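Side-chain contacts in extracellular matrix-binding protein EbhA (PDB 2DGJ), which is probably a cell wall-associated adhesin that binds extracellular matrix, this piece forming part of its rod of three-helix bundles: residues His230-Ala235 with Val239-Val244; Ile136-Ala141 with Asn157-Ala162; Ala82-Asn87 with Thr117-Ala122. All blocks are in the same frame, centred on the assembly; numbering follows the deposited sequence.

From the N terminus, the chain meets contact 3 first, then contact 2, then contact 1. The three loops lie in series, so none nests in or crosses another. Contact 3 sets helix 73-88 beside helix 112-135, and helix 96-108 lies in the loop between them. Helix 112-135 then leads to the turn before helix 139-144. There contact 2 joins that turn to helix 153-170, closing a loop of 15 residues. Contact 1 closes the shortest loop, three residues between helices 222-234 and 238-250. The centres of contacts 3 and 1 lie about 58 Å apart. Each contact thus ties together a separate, local part of the rod.

Contact 1: residues His230-Ala235 with Val239-Val244; sequences HQVEQA and VGVNGV
Val232 and Ala235 lie beside Val241 and Gly240 across a tight helical hairpin, whose two short helical segments run antiparallel at 173° with axes 8.7 Å apart. The backbones come close, with Val232 CA 5.2 Å from Val241 CA. Near the turn, the methyl of Ala235 does the touching. Ala235 CB lies 3.6 Å from Val241 CG2 and also rests on the backbone of Gly240.

Further from the turn, the valines meet methyl to methyl. Val232 uses its two branches for different partners. Val232 CG1 meets Val241 CG1 at 4.0 Å. Val232 CG2 meets Val244 CG1 at 3.8 Å. This split follows from chi1 of 169°, which sets CG1 opposite the backbone N and CG2 opposite the carbonyl carbon. The CB of Val244 is directed toward the other segment. Both its methyls lie against CB of Gln231, the nearer being Val244 CG1, 3.7 Å from Gln231 CB. The amide of Gln231 reaches past this valine, and its OE1 accepts a hydrogen bond from Lys247.

Helix 199-215 packs on two of these valines: Val232 touches Thr211, and Val241 touches Leu203, Lys207 and Ala210. Lys207 NZ also bonds the carbonyl oxygens of Glu233 and Ala235 at the end of helix 222-234. This is the hairpin of a three-helix bundle within a GA module. No hydrogen bond joins the two segments, so dispersion and the burial of small aliphatic groups hold this contact.

Contact 2: residues Ile136-Ala141 with Asn157-Ala162; sequences INDKDA and NAYTQA
Tyr159 reaches Asp138 through one bridging water. The phenol OH donates to the water, with Tyr159 OH 2.5 Å from the water oxygen. The water in turn donates to the carboxylate, 2.6 Å from Asp138 OD1. It sits at the edge of the Tyr159 ring and in its plane. The direct separation of Asp138 OD1 and Tyr159 OH is 4.1 Å, too long for a bond, so the water carries the polar link. The carboxylate and ring planes are turned 66° from each other. Asp138 holds CG between its backbone N and carbonyl carbon (chi1 60°), which brings OD1 round toward the tyrosine.

Van der Waals contact comes from the same hydroxyl. Tyr159 OH lies 3.7 Å from Lys139 CA, against the backbone of the first helical turn. The lysine chain then runs away from the ring in an extended form.

The fold here is a three-helix bundle in a FIVAR domain. A type I beta turn from Ile136 to Lys139, closed by Lys139 N to Ile136 O at 3.2 Å, links helix 112-135 to helix 139-144. Tyr159 projects from helix 153-170 across to this turn. Its side chain also touches Thr142 and Leu143 of helix 139-144 and Lys194 of helix 180-194.

Two salt bridges run to residues outside the segments. Asp138 stands at the N-cap position, but its side chain makes no capping bond. Instead OD2 forms a salt bridge with Lys194, while OD1 receives the water. The two carboxylate oxygens therefore have different partners. Lys139 NZ forms a salt bridge with Glu167 of helix 153-170.

Contact 3: residues Ala82-Asn87 with Thr117-Ala122; sequences AAARQN and TVKTNA. With ACY (acetic acid), chain D.
Asn87 and Lys119 each set CG trans to the backbone N (chi1 180° in Lys119), and this sends the two side chains into the groove between their helices. Lys119 then bends at chi3, 68°, and its chain crosses Asn87 at about a right angle. The meeting is carbon against amide: Lys119 CG lies 3.7 Å from Asn87 ND2. Lys119 CD passes 3.9 Å from Asn87 CB. Lys119 CD also lies over the backbone of helix 73-88, 4.0 Å from Ala84 CA. The chain ends beside Ala83, with Lys119 NZ 4.4 Å from Ala83 CB.

The short helical segments run almost parallel, 9° apart, with axes 9.7 Å from each other. The segments lie on helices 73-88 and 112-135, and both fall in the GA module range, in a three-helix bundle. Helix 96-108 packs on both, through Ile106 on Ala84 and Val118.

The CB of Arg85 is directed away from the segment 117-122. Arg85 NH2 hydrogen-bonds Asn107 OD1 and makes a weak bond to a molecule of acetic acid, probably from the crystallisation liquor, with Arg85 NH2 3.2 Å from ACY OXT. Lys81 also binds this molecule.

Asn87 ND2 has a weak hydrogen bond to Asn123, on helix 112-135 beyond the segment. Between the two segments there is no hydrogen bond, and across this contact the lysine packs mainly through its methylenes.

Contact 1: residues His230-Ala235 with Val239-Val244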
loop_
_atom_site.group_PDB
_atom_site.type_symbol
_atom_site.label_atom_id
_atom_site.label_comp_id
_atom_site.label_asym_id
_atom_site.label_seq_id
_atom_site.Cartn_x
_atom_site.Cartn_y
_atom_site.Cartn_z
ATOM N N HIS A 230 -23.230 -55.611 28.038
ATOM C CA HIS A 230 -21.889 -55.223 28.450
ATOM C C HIS A 230 -20.957 -55.299 27.242
ATOM O O HIS A 230 -20.067 -54.464 27.084
ATOM C CB HIS A 230 -21.377 -56.149 29.553
ATOM C CG HIS A 230 -20.087 -55.703 30.164
ATOM N ND1 HIS A 230 -19.971 -54.505 30.857
ATOM C CD2 HIS A 230 -18.866 -56.264 30.195
ATOM C CE1 HIS A 230 -18.735 -54.366 31.280
ATOM N NE2 HIS A 230 -18.030 -55.423 30.890
ATOM N N GLN A 231 -21.164 -56.302 26.395
ATOM C CA GLN A 231 -20.341 -56.462 25.200
ATOM C C GLN A 231 -20.558 -55.265 24.276
ATOM O O GLN A 231 -19.650 -54.846 23.555
ATOM C CB GLN A 231 -20.696 -57.759 24.471
ATOM C CG GLN A 231 -20.666 -58.997 25.354
ATOM C CD GLN A 231 -20.327 -60.257 24.581
ATOM O OE1 GLN A 231 -20.828 -60.477 23.478
ATOM N NE2 GLN A 231 -19.478 -61.098 25.163
ATOM N N VAL A 232 -21.771 -54.721 24.297
ATOM C CA VAL A 232 -22.102 -53.556 23.483
ATOM C C VAL A 232 -21.390 -52.346 24.085
ATOM O O VAL A 232 -20.875 -51.486 23.369
ATOM C CB VAL A 232 -23.620 -53.286 23.490
ATOM C CG1 VAL A 232 -23.908 -51.927 22.864
ATOM C CG2 VAL A 232 -24.360 -54.389 22.743
ATOM N N GLU A 233 -21.372 -52.305 25.412
ATOM C CA GLU A 233 -20.743 -51.223 26.155
ATOM C C GLU A 233 -19.252 -51.117 25.841
ATOM O O GLU A 233 -18.707 -50.016 25.743
ATOM C CB GLU A 233 -20.954 -51.459 27.655
ATOM C CG GLU A 233 -20.474 -50.341 28.575
ATOM C CD GLU A 233 -18.960 -50.250 28.672
ATOM O OE1 GLU A 233 -18.315 -51.269 29.008
ATOM O OE2 GLU A 233 -18.414 -49.156 28.415
ATOM N N GLN A 234 -18.598 -52.262 25.671
ATOM C CA GLN A 234 -17.166 -52.282 25.397
ATOM C C GLN A 234 -16.789 -52.220 23.919
ATOM O O GLN A 234 -15.621 -52.012 23.583
ATOM C CB GLN A 234 -16.536 -53.519 26.045
ATOM C CG GLN A 234 -16.689 -53.560 27.559
ATOM C CD GLN A 234 -15.829 -54.629 28.211
ATOM O OE1 GLN A 234 -16.337 -55.631 28.722
ATOM N NE2 GLN A 234 -14.517 -54.421 28.191
ATOM N N ALA A 235 -17.770 -52.399 23.040
ATOM C CA ALA A 235 -17.514 -52.355 21.605
ATOM C C ALA A 235 -16.883 -51.007 21.235
ATOM O O ALA A 235 -17.251 -49.966 21.790
ATOM C CB ALA A 235 -18.809 -52.565 20.840
ATOM N N VAL A 239 -19.796 -51.897 13.677
ATOM C CA VAL A 239 -19.900 -53.311 13.333
ATOM C C VAL A 239 -19.692 -54.177 14.569
ATOM O O VAL A 239 -20.291 -55.252 14.696
ATOM C CB VAL A 239 -18.872 -53.720 12.254
ATOM C CG1 VAL A 239 -19.034 -52.843 11.016
ATOM C CG2 VAL A 239 -17.471 -53.609 12.805
ATOM N N GLY A 240 -18.844 -53.706 15.479
ATOM C CA GLY A 240 -18.590 -54.454 16.693
ATOM C C GLY A 240 -19.867 -54.544 17.505
ATOM O O GLY A 240 -20.190 -55.594 18.061
ATOM N N VAL A 241 -20.594 -53.430 17.565
ATOM C CA VAL A 241 -21.852 -53.359 18.299
ATOM C C VAL A 241 -22.885 -54.283 17.665
ATOM O O VAL A 241 -23.503 -55.100 18.341
ATOM C CB VAL A 241 -22.414 -51.920 18.290
ATOM C CG1 VAL A 241 -23.841 -51.910 18.815
ATOM C CG2 VAL A 241 -21.540 -51.018 19.143
ATOM N N ASN A 242 -23.063 -54.143 16.359
ATOM C CA ASN A 242 -24.021 -54.947 15.607
ATOM C C ASN A 242 -23.711 -56.440 15.620
ATOM O O ASN A 242 -24.606 -57.268 15.447
ATOM C CB ASN A 242 -24.084 -54.434 14.168
ATOM C CG ASN A 242 -24.698 -53.052 14.075
ATOM O OD1 ASN A 242 -24.413 -52.293 13.148
ATOM N ND2 ASN A 242 -25.558 -52.723 15.035
ATOM N N GLY A 243 -22.447 -56.787 15.824
ATOM C CA GLY A 243 -22.072 -58.188 15.870
ATOM C C GLY A 243 -22.643 -58.805 17.132
ATOM O O GLY A 243 -23.099 -59.950 17.132
ATOM N N VAL A 244 -22.614 -58.034 18.213
ATOM C CA VAL A 244 -23.137 -58.476 19.499
ATOM C C VAL A 244 -24.654 -58.585 19.416
ATOM O O VAL A 244 -25.239 -59.562 19.881
ATOM C CB VAL A 244 -22.778 -57.485 20.620
ATOM C CG1 VAL A 244 -23.403 -57.930 21.942
ATOM C CG2 VAL A 244 -21.268 -57.378 20.744
#

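Contact 2: residues Ile136-Ala141 with Asn157-Ala162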
loop_
_atom_site.group_PDB
_atom_site.type_symbol
_atom_site.label_atom_id
_atom_site.label_comp_id
_atom_site.label_asym_id
_atom_site.label_seq_id
_atom_site.Cartn_x
_atom_site.Cartn_y
_atom_site.Cartn_z
ATOM N N ILE A 136 -4.939 -30.315 6.115
ATOM C CA ILE A 136 -4.813 -31.738 5.814
ATOM C C ILE A 136 -3.549 -32.398 6.368
ATOM O O ILE A 136 -3.167 -33.476 5.918
ATOM C CB ILE A 136 -4.856 -32.001 4.286
ATOM C CG1 ILE A 136 -3.562 -31.514 3.631
ATOM C CG2 ILE A 136 -6.055 -31.289 3.666
ATOM C CD1 ILE A 136 -3.418 -31.947 2.186
ATOM N N ASN A 137 -2.895 -31.761 7.334
ATOM C CA ASN A 137 -1.687 -32.349 7.907
ATOM C C ASN A 137 -2.015 -33.536 8.799
ATOM O O ASN A 137 -1.134 -34.337 9.129
ATOM C CB ASN A 137 -0.889 -31.309 8.700
ATOM C CG ASN A 137 0.074 -30.527 7.827
ATOM O OD1 ASN A 137 0.413 -30.942 6.716
ATOM N ND2 ASN A 137 0.532 -29.388 8.334
ATOM N N ASP A 138 -3.277 -33.646 9.204
ATOM C CA ASP A 138 -3.704 -34.760 10.040
ATOM C C ASP A 138 -4.508 -35.754 9.209
ATOM O O ASP A 138 -5.298 -36.525 9.751
ATOM C CB ASP A 138 -4.554 -34.274 11.218
ATOM C CG ASP A 138 -5.814 -33.556 10.771
ATOM O OD1 ASP A 138 -6.074 -33.491 9.552
ATOM O OD2 ASP A 138 -6.545 -33.057 11.652
ATOM N N LYS A 139 -4.297 -35.719 7.892
ATOM C CA LYS A 139 -4.986 -36.604 6.948
ATOM C C LYS A 139 -4.952 -38.073 7.346
ATOM O O LYS A 139 -5.982 -38.667 7.664
ATOM C CB LYS A 139 -4.372 -36.470 5.549
ATOM C CG LYS A 139 -4.871 -37.520 4.575
ATOM C CD LYS A 139 -4.014 -37.593 3.329
ATOM C CE LYS A 139 -4.434 -38.775 2.476
ATOM N NZ LYS A 139 -3.621 -38.907 1.237
ATOM N N ASP A 140 -3.762 -38.660 7.311
ATOM C CA ASP A 140 -3.588 -40.068 7.646
ATOM C C ASP A 140 -4.203 -40.488 8.983
ATOM O O ASP A 140 -4.855 -41.535 9.073
ATOM C CB ASP A 140 -2.103 -40.421 7.636
ATOM C CG ASP A 140 -1.453 -40.168 6.286
ATOM O OD1 ASP A 140 -1.990 -40.638 5.260
ATOM O OD2 ASP A 140 -0.396 -39.501 6.256
ATOM N N ALA A 141 -3.991 -39.677 10.016
ATOM C CA ALA A 141 -4.520 -39.976 11.341
ATOM C C ALA A 141 -6.043 -39.993 11.318
ATOM O O ALA A 141 -6.670 -40.897 11.858
ATOM C CB ALA A 141 -4.019 -38.947 12.351
ATOM N N ASN A 157 -16.638 -40.235 1.995
ATOM C CA ASN A 157 -16.293 -39.959 0.606
ATOM C C ASN A 157 -16.049 -38.477 0.364
ATOM O O ASN A 157 -15.156 -38.106 -0.398
ATOM C CB ASN A 157 -17.406 -40.461 -0.322
ATOM C CG ASN A 157 -17.351 -41.963 -0.541
ATOM O OD1 ASN A 157 -16.688 -42.688 0.207
ATOM N ND2 ASN A 157 -18.056 -42.440 -1.565
ATOM N N ALA A 158 -16.842 -37.634 1.017
ATOM C CA ALA A 158 -16.705 -36.193 0.859
ATOM C C ALA A 158 -15.354 -35.735 1.390
ATOM O O ALA A 158 -14.719 -34.856 0.814
ATOM C CB ALA A 158 -17.833 -35.476 1.590
ATOM N N TYR A 159 -14.919 -36.342 2.488
ATOM C CA TYR A 159 -13.644 -35.994 3.098
ATOM C C TYR A 159 -12.478 -36.450 2.222
ATOM O O TYR A 159 -11.557 -35.682 1.954
ATOM C CB TYR A 159 -13.525 -36.634 4.485
ATOM C CG TYR A 159 -12.198 -36.347 5.160
ATOM C CD1 TYR A 159 -11.874 -35.055 5.567
ATOM C CD2 TYR A 159 -11.260 -37.357 5.357
ATOM C CE1 TYR A 159 -10.641 -34.775 6.154
ATOM C CE2 TYR A 159 -10.029 -37.091 5.943
ATOM C CZ TYR A 159 -9.725 -35.796 6.338
ATOM O OH TYR A 159 -8.510 -35.522 6.924
ATOM N N THR A 160 -12.517 -37.707 1.792
ATOM C CA THR A 160 -11.461 -38.253 0.948
ATOM C C THR A 160 -11.314 -37.417 -0.320
ATOM O O THR A 160 -10.208 -37.198 -0.807
ATOM C CB THR A 160 -11.767 -39.712 0.552
ATOM O OG1 THR A 160 -11.623 -40.559 1.702
ATOM C CG2 THR A 160 -10.820 -40.180 -0.558
ATOM N N GLN A 161 -12.440 -36.956 -0.847
ATOM C CA GLN A 161 -12.444 -36.153 -2.061
ATOM C C GLN A 161 -11.773 -34.811 -1.782
ATOM O O GLN A 161 -10.842 -34.411 -2.491
ATOM C CB GLN A 161 -13.883 -35.939 -2.529
ATOM C CG GLN A 161 -14.008 -35.434 -3.964
ATOM C CD GLN A 161 -15.454 -35.384 -4.436
ATOM O OE1 GLN A 161 -15.725 -35.087 -5.596
ATOM N NE2 GLN A 161 -16.391 -35.675 -3.533
ATOM N N ALA A 162 -12.247 -34.129 -0.743
ATOM C CA ALA A 162 -11.704 -32.831 -0.360
ATOM C C ALA A 162 -10.183 -32.856 -0.251
ATOM O O ALA A 162 -9.502 -32.032 -0.854
ATOM C CB ALA A 162 -12.302 -32.388 0.963
HETATM O O HOH W 1 -7.652 -33.240 7.510
#

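Contact 3: residues Ala82-Asn87 with Thr117-Ala122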
loop_
_atom_site.group_PDB
_atom_site.type_symbol
_atom_site.label_atom_id
_atom_site.label_comp_id
_atom_site.label_asym_id
_atom_site.label_seq_id
_atom_site.Cartn_x
_atom_site.Cartn_y
_atom_site.Cartn_z
ATOM N N ALA A 82 13.226 -6.209 -7.667
ATOM C CA ALA A 82 14.262 -6.977 -6.990
ATOM C C ALA A 82 13.741 -7.396 -5.616
ATOM O O ALA A 82 13.910 -8.539 -5.189
ATOM C CB ALA A 82 15.529 -6.127 -6.853
ATOM N N ALA A 83 13.095 -6.454 -4.938
ATOM C CA ALA A 83 12.536 -6.693 -3.616
ATOM C C ALA A 83 11.469 -7.783 -3.676
ATOM O O ALA A 83 11.413 -8.660 -2.818
ATOM C CB ALA A 83 11.942 -5.391 -3.056
ATOM N N ALA A 84 10.633 -7.730 -4.706
ATOM C CA ALA A 84 9.568 -8.709 -4.872
ATOM C C ALA A 84 10.128 -10.102 -5.125
ATOM O O ALA A 84 9.645 -11.089 -4.565
ATOM C CB ALA A 84 8.657 -8.294 -6.024
ATOM N N ARG A 85 11.150 -10.184 -5.966
ATOM C CA ARG A 85 11.749 -11.472 -6.280
ATOM C C ARG A 85 12.362 -12.074 -5.023
ATOM O O ARG A 85 12.258 -13.273 -4.783
ATOM C CB ARG A 85 12.815 -11.322 -7.370
ATOM C CG ARG A 85 12.298 -10.732 -8.682
ATOM C CD ARG A 85 13.242 -11.045 -9.841
ATOM N NE ARG A 85 12.824 -10.386 -11.076
ATOM C CZ ARG A 85 13.118 -9.126 -11.390
ATOM N NH1 ARG A 85 13.836 -8.374 -10.566
ATOM N NH2 ARG A 85 12.654 -8.604 -12.516
ATOM N N GLN A 86 12.987 -11.227 -4.214
ATOM C CA GLN A 86 13.608 -11.668 -2.975
ATOM C C GLN A 86 12.539 -12.234 -2.053
ATOM O O GLN A 86 12.720 -13.300 -1.465
ATOM C CB GLN A 86 14.324 -10.497 -2.292
ATOM C CG GLN A 86 14.923 -10.831 -0.936
ATOM C CD GLN A 86 15.835 -12.044 -0.977
ATOM O OE1 GLN A 86 16.686 -12.172 -1.861
ATOM N NE2 GLN A 86 15.669 -12.938 -0.009
ATOM N N ASN A 87 11.424 -11.516 -1.939
ATOM C CA ASN A 87 10.315 -11.945 -1.094
ATOM C C ASN A 87 9.672 -13.218 -1.636
ATOM O O ASN A 87 9.356 -14.133 -0.882
ATOM C CB ASN A 87 9.253 -10.848 -1.020
ATOM C CG ASN A 87 8.098 -11.221 -0.109
ATOM O OD1 ASN A 87 8.191 -11.102 1.111
ATOM N ND2 ASN A 87 7.006 -11.694 -0.697
ATOM N N THR A 117 1.862 -4.679 -5.509
ATOM C CA THR A 117 0.563 -5.337 -5.552
ATOM C C THR A 117 0.779 -6.819 -5.843
ATOM O O THR A 117 0.077 -7.678 -5.304
ATOM C CB THR A 117 -0.339 -4.721 -6.646
ATOM O OG1 THR A 117 -0.853 -3.465 -6.185
ATOM C CG2 THR A 117 -1.498 -5.653 -6.988
ATOM N N VAL A 118 1.752 -7.110 -6.701
ATOM C CA VAL A 118 2.066 -8.487 -7.053
ATOM C C VAL A 118 2.732 -9.149 -5.860
ATOM O O VAL A 118 2.519 -10.332 -5.600
ATOM C CB VAL A 118 3.019 -8.560 -8.271
ATOM C CG1 VAL A 118 3.504 -9.990 -8.467
ATOM C CG2 VAL A 118 2.300 -8.083 -9.522
ATOM N N LYS A 119 3.535 -8.383 -5.132
ATOM C CA LYS A 119 4.207 -8.923 -3.961
ATOM C C LYS A 119 3.165 -9.231 -2.897
ATOM O O LYS A 119 3.297 -10.192 -2.139
ATOM C CB LYS A 119 5.233 -7.927 -3.411
ATOM C CG LYS A 119 5.970 -8.431 -2.175
ATOM C CD LYS A 119 7.200 -7.591 -1.833
ATOM C CE LYS A 119 6.851 -6.189 -1.357
ATOM N NZ LYS A 119 8.078 -5.448 -0.933
ATOM N N THR A 120 2.124 -8.404 -2.857
ATOM C CA THR A 120 1.049 -8.566 -1.889
ATOM C C THR A 120 0.216 -9.811 -2.173
ATOM O O THR A 120 -0.099 -10.571 -1.259
ATOM C CB THR A 120 0.117 -7.333 -1.874
ATOM O OG1 THR A 120 0.821 -6.204 -1.336
ATOM C CG2 THR A 120 -1.118 -7.613 -1.033
ATOM N N ASN A 121 -0.139 -10.021 -3.436
ATOM C CA ASN A 121 -0.927 -11.188 -3.817
ATOM C C ASN A 121 -0.139 -12.476 -3.585
ATOM O O ASN A 121 -0.712 -13.502 -3.225
ATOM C CB ASN A 121 -1.346 -11.109 -5.288
ATOM C CG ASN A 121 -2.254 -9.941 -5.571
ATOM O OD1 ASN A 121 -2.792 -9.322 -4.649
ATOM N ND2 ASN A 121 -2.444 -9.634 -6.853
ATOM N N ALA A 122 1.173 -12.416 -3.796
ATOM C CA ALA A 122 2.038 -13.577 -3.610
ATOM C C ALA A 122 2.031 -14.050 -2.155
ATOM O O ALA A 122 1.987 -15.251 -1.881
ATOM C CB ALA A 122 3.457 -13.237 -4.040
HETATM C C ACY D . 12.879 -6.481 -15.255
HETATM O O ACY D . 12.339 -5.522 -15.758
HETATM O OXT ACY D . 13.866 -6.305 -14.364
HETATM C CH3 ACY D . 12.440 -7.873 -15.631
#